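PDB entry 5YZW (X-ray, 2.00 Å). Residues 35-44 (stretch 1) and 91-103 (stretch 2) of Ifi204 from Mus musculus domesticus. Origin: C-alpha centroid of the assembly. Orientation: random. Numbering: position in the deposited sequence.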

# COMPACT_ATOMS: atom_id res chain seq x y z
N ALA A 35 -0.67 5.74 2.01
CA ALA A 35 -1.60 6.00 3.10
C ALA A 35 -2.91 5.29 2.80
O ALA A 35 -3.29 5.11 1.63
CB ALA A 35 -1.88 7.50 3.29
N THR A 36 -3.59 4.87 3.86
CA THR A 36 -4.99 4.46 3.79
C THR A 36 -5.84 5.53 4.48
O THR A 36 -5.48 5.99 5.57
CB THR A 36 -5.16 3.09 4.46
OG1 THR A 36 -4.45 2.11 3.69
CG2 THR A 36 -6.63 2.69 4.49
N VAL A 37 -6.90 5.99 3.81
CA VAL A 37 -7.76 7.05 4.34
C VAL A 37 -9.21 6.62 4.16
O VAL A 37 -9.51 5.66 3.45
CB VAL A 37 -7.53 8.43 3.68
CG1 VAL A 37 -6.09 8.89 3.83
CG2 VAL A 37 -7.99 8.44 2.22
N ALA A 38 -10.12 7.36 4.80
CA ALA A 38 -11.52 6.97 4.77
C ALA A 38 -12.44 8.18 4.84
O ALA A 38 -12.20 9.09 5.64
CB ALA A 38 -11.86 6.02 5.93
N THR A 39 -13.48 8.18 4.01
CA THR A 39 -14.68 8.97 4.27
C THR A 39 -15.52 8.21 5.29
O THR A 39 -15.10 7.17 5.81
CB THR A 39 -15.48 9.23 3.00
OG1 THR A 39 -15.95 7.98 2.48
CG2 THR A 39 -14.66 9.97 1.95
N GLU A 40 -16.72 8.69 5.58
CA GLU A 40 -17.59 7.95 6.49
C GLU A 40 -18.09 6.63 5.90
O GLU A 40 -18.46 5.73 6.67
CB GLU A 40 -18.78 8.83 6.90
CG GLU A 40 -18.32 10.19 7.43
CD GLU A 40 -19.33 10.88 8.36
OE1 GLU A 40 -19.51 10.43 9.51
OE2 GLU A 40 -19.92 11.89 7.92
N THR A 41 -18.08 6.45 4.57
CA THR A 41 -18.58 5.21 3.99
C THR A 41 -17.58 4.42 3.14
O THR A 41 -17.87 3.26 2.82
CB THR A 41 -19.83 5.48 3.14
OG1 THR A 41 -19.50 6.35 2.05
CG2 THR A 41 -20.92 6.14 3.98
N GLU A 42 -16.44 4.99 2.77
CA GLU A 42 -15.50 4.31 1.87
C GLU A 42 -14.08 4.54 2.35
O GLU A 42 -13.79 5.50 3.06
CB GLU A 42 -15.61 4.82 0.43
CG GLU A 42 -16.91 4.51 -0.28
CD GLU A 42 -16.95 5.15 -1.65
OE1 GLU A 42 -17.05 6.41 -1.71
OE2 GLU A 42 -16.84 4.41 -2.65
N PHE A 43 -13.17 3.64 1.96
CA PHE A 43 -11.76 3.87 2.22
C PHE A 43 -11.00 3.89 0.91
O PHE A 43 -11.41 3.29 -0.09
CB PHE A 43 -11.17 2.84 3.18
CG PHE A 43 -10.98 1.46 2.60
CD1 PHE A 43 -12.00 0.52 2.67
CD2 PHE A 43 -9.77 1.08 2.05
CE1 PHE A 43 -11.83 -0.76 2.16
CE2 PHE A 43 -9.59 -0.20 1.53
CZ PHE A 43 -10.62 -1.12 1.59
N PHE A 44 -9.89 4.62 0.91
CA PHE A 44 -9.12 4.84 -0.30
C PHE A 44 -7.65 4.58 -0.01
O PHE A 44 -7.15 4.92 1.07
CB PHE A 44 -9.30 6.26 -0.83
CG PHE A 44 -10.74 6.60 -1.15
CD1 PHE A 44 -11.59 7.10 -0.19
CD2 PHE A 44 -11.24 6.36 -2.42
CE1 PHE A 44 -12.91 7.40 -0.49
CE2 PHE A 44 -12.56 6.64 -2.73
CZ PHE A 44 -13.39 7.17 -1.77
N THR A 91 -15.64 16.57 13.85
CA THR A 91 -16.65 15.56 14.06
C THR A 91 -16.67 14.67 12.82
O THR A 91 -17.50 14.81 11.93
CB THR A 91 -17.99 16.21 14.29
OG1 THR A 91 -17.88 17.02 15.46
CG2 THR A 91 -19.05 15.15 14.52
N MET A 92 -15.69 13.79 12.75
CA MET A 92 -15.75 12.68 11.82
C MET A 92 -15.79 11.41 12.64
O MET A 92 -15.08 11.29 13.64
CB MET A 92 -14.54 12.68 10.87
CG MET A 92 -14.75 11.82 9.64
SD MET A 92 -13.80 12.39 8.20
CE MET A 92 -14.62 11.44 6.94
N VAL A 93 -16.63 10.48 12.24
CA VAL A 93 -16.68 9.16 12.84
C VAL A 93 -16.46 8.11 11.75
O VAL A 93 -17.11 8.15 10.70
CB VAL A 93 -18.00 8.92 13.59
CG1 VAL A 93 -19.19 9.31 12.71
CG2 VAL A 93 -18.09 7.48 14.07
N ILE A 94 -15.54 7.18 12.00
CA ILE A 94 -15.26 6.07 11.10
C ILE A 94 -15.73 4.81 11.81
O ILE A 94 -15.14 4.40 12.82
CB ILE A 94 -13.77 6.01 10.74
CG1 ILE A 94 -13.24 7.40 10.40
CG2 ILE A 94 -13.50 5.01 9.61
CD1 ILE A 94 -13.73 7.93 9.06
N SER A 95 -16.80 4.20 11.29
CA SER A 95 -17.34 3.00 11.92
C SER A 95 -16.26 1.94 12.07
O SER A 95 -15.35 1.84 11.24
CB SER A 95 -18.51 2.46 11.09
OG SER A 95 -18.08 2.04 9.81
N ASN A 96 -16.35 1.17 13.16
CA ASN A 96 -15.36 0.14 13.41
C ASN A 96 -15.36 -0.90 12.30
O ASN A 96 -14.31 -1.47 11.98
CB ASN A 96 -15.62 -0.50 14.78
CG ASN A 96 -14.42 -1.30 15.29
OD1 ASN A 96 -13.73 -1.98 14.53
ND2 ASN A 96 -14.19 -1.22 16.60
N THR A 97 -16.52 -1.16 11.70
CA THR A 97 -16.57 -2.09 10.57
C THR A 97 -15.79 -1.54 9.38
O THR A 97 -15.07 -2.29 8.71
CB THR A 97 -18.02 -2.36 10.18
OG1 THR A 97 -18.68 -1.12 9.92
CG2 THR A 97 -18.75 -3.06 11.31
N LEU A 98 -15.92 -0.24 9.10
CA LEU A 98 -15.18 0.35 7.99
C LEU A 98 -13.69 0.39 8.29
O LEU A 98 -12.86 0.19 7.39
CB LEU A 98 -15.71 1.75 7.67
CG LEU A 98 -14.96 2.48 6.55
CD1 LEU A 98 -14.96 1.68 5.25
CD2 LEU A 98 -15.58 3.84 6.32
N ARG A 99 -13.33 0.64 9.56
CA ARG A 99 -11.92 0.63 9.96
C ARG A 99 -11.29 -0.73 9.68
O ARG A 99 -10.23 -0.82 9.06
CB ARG A 99 -11.79 0.98 11.44
CG ARG A 99 -12.03 2.45 11.74
CD ARG A 99 -11.76 2.78 13.20
NE ARG A 99 -11.95 4.21 13.46
CZ ARG A 99 -10.99 5.12 13.37
NH1 ARG A 99 -9.76 4.76 13.02
NH2 ARG A 99 -11.26 6.40 13.63
N GLN A 100 -11.93 -1.81 10.15
CA GLN A 100 -11.30 -3.10 9.95
C GLN A 100 -11.34 -3.51 8.48
O GLN A 100 -10.38 -4.11 7.98
CB GLN A 100 -11.94 -4.17 10.83
CG GLN A 100 -11.23 -5.56 10.81
CD GLN A 100 -9.70 -5.49 10.64
OE1 GLN A 100 -9.16 -5.77 9.57
NE2 GLN A 100 -9.00 -5.11 11.71
N ARG A 101 -12.41 -3.17 7.76
CA ARG A 101 -12.40 -3.40 6.33
C ARG A 101 -11.21 -2.70 5.68
O ARG A 101 -10.56 -3.25 4.78
CB ARG A 101 -13.72 -2.96 5.70
CG ARG A 101 -14.09 -3.74 4.46
CD ARG A 101 -15.57 -3.68 4.15
NE ARG A 101 -15.88 -2.49 3.36
CZ ARG A 101 -16.59 -1.46 3.81
NH1 ARG A 101 -17.09 -1.49 5.04
NH2 ARG A 101 -16.82 -0.42 3.02
N ALA A 102 -10.87 -1.50 6.16
CA ALA A 102 -9.77 -0.75 5.55
C ALA A 102 -8.42 -1.38 5.84
O ALA A 102 -7.49 -1.24 5.03
CB ALA A 102 -9.77 0.69 6.05
N ASN A 103 -8.27 -2.07 6.97
CA ASN A 103 -6.99 -2.61 7.40
C ASN A 103 -6.90 -4.13 7.21
O ASN A 103 -5.98 -4.77 7.73
CB ASN A 103 -6.74 -2.22 8.86
CG ASN A 103 -5.33 -2.55 9.34
OD1 ASN A 103 -5.13 -3.45 10.15
ND2 ASN A 103 -4.35 -1.82 8.83
O HOH W 1 -6.18 -0.49 2.87
O HOH W 2 -18.27 5.30 9.07

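Stretch 1 is a strand-turn-strand segment: residues 35-38 run as a strand, 39-42 form the turn, and the chain re-enters a strand at 43-44. Val 37 and Phe 44 pair through two backbone hydrogen bonds, Val 37 N to Phe 44 O (3.0 Å) and Phe 44 N to Val 37 O (2.8 Å). The turn is closed by a weak bond from Thr 39 N to Glu 42 O (2.9 Å) and by the side chain of Thr 39, whose OG1 accepts from Glu 42 N (3.0 Å) and, weakly, from Thr 41 N (3.4 Å). Stretch 2 begins as an extended loop and becomes helical at Asn 96. Ser 95 caps the helix: its OG accepts from Leu 98 N (3.2 Å), satisfying an amide that has no carbonyl from a preceding turn. Just before it, Ile 94 O accepts from Arg 99 NE (3.3 Å).

The two backbones come closest in register at Glu 40 and Ile 94, whose CA atoms lie 5.5 Å apart; within the helix, Ala 102 CA lies 6.0 Å from Phe 43 CA. No direct hydrogen bond joins the stretches, which bury 577 Å² between them, both sides summed; apolar side chains pack across the contact, and two waters bridge it. Leu 98 points toward the turn and sets its CD2 against the backbone, 3.4 Å from Thr 39 O and 3.5 Å from Glu 40 O, while its CD1 meets the edge of the Phe 43 ring, 4.1 Å from CD1 of that residue. One helical turn on, Ala 102 covers a face of the same ring: its CA sits 3.7 Å from the ring centroid and almost on the normal, a CH-pi contact, and its CB lies 3.7 Å from Phe 43 CG. Both the backbone CA and the side-chain CB of Ala 102 thus take part in the contact with the ring.

At the loop end, Ile 94 CD1 packs 4.1 Å from Ala 38 CB. Met 92 extends its chain with all three chi angles t, bringing CE to 3.6 Å from both Ala 38 O and Thr 39 CA. The aliphatic part of Glu 40 joins this patch, CG lying 3.9 Å from Met 92 CE.

Water supplies the polar links. Water 1 donates to Ala 102 O (2.6 Å) and hydrogen-bonds Thr 36 OG1 (3.2 Å), tying strand to helix. Water 2 donates to Glu 40 O (2.4 Å) and accepts from Ser 95 N (2.9 Å), bridging the turn to the residue that caps the helix.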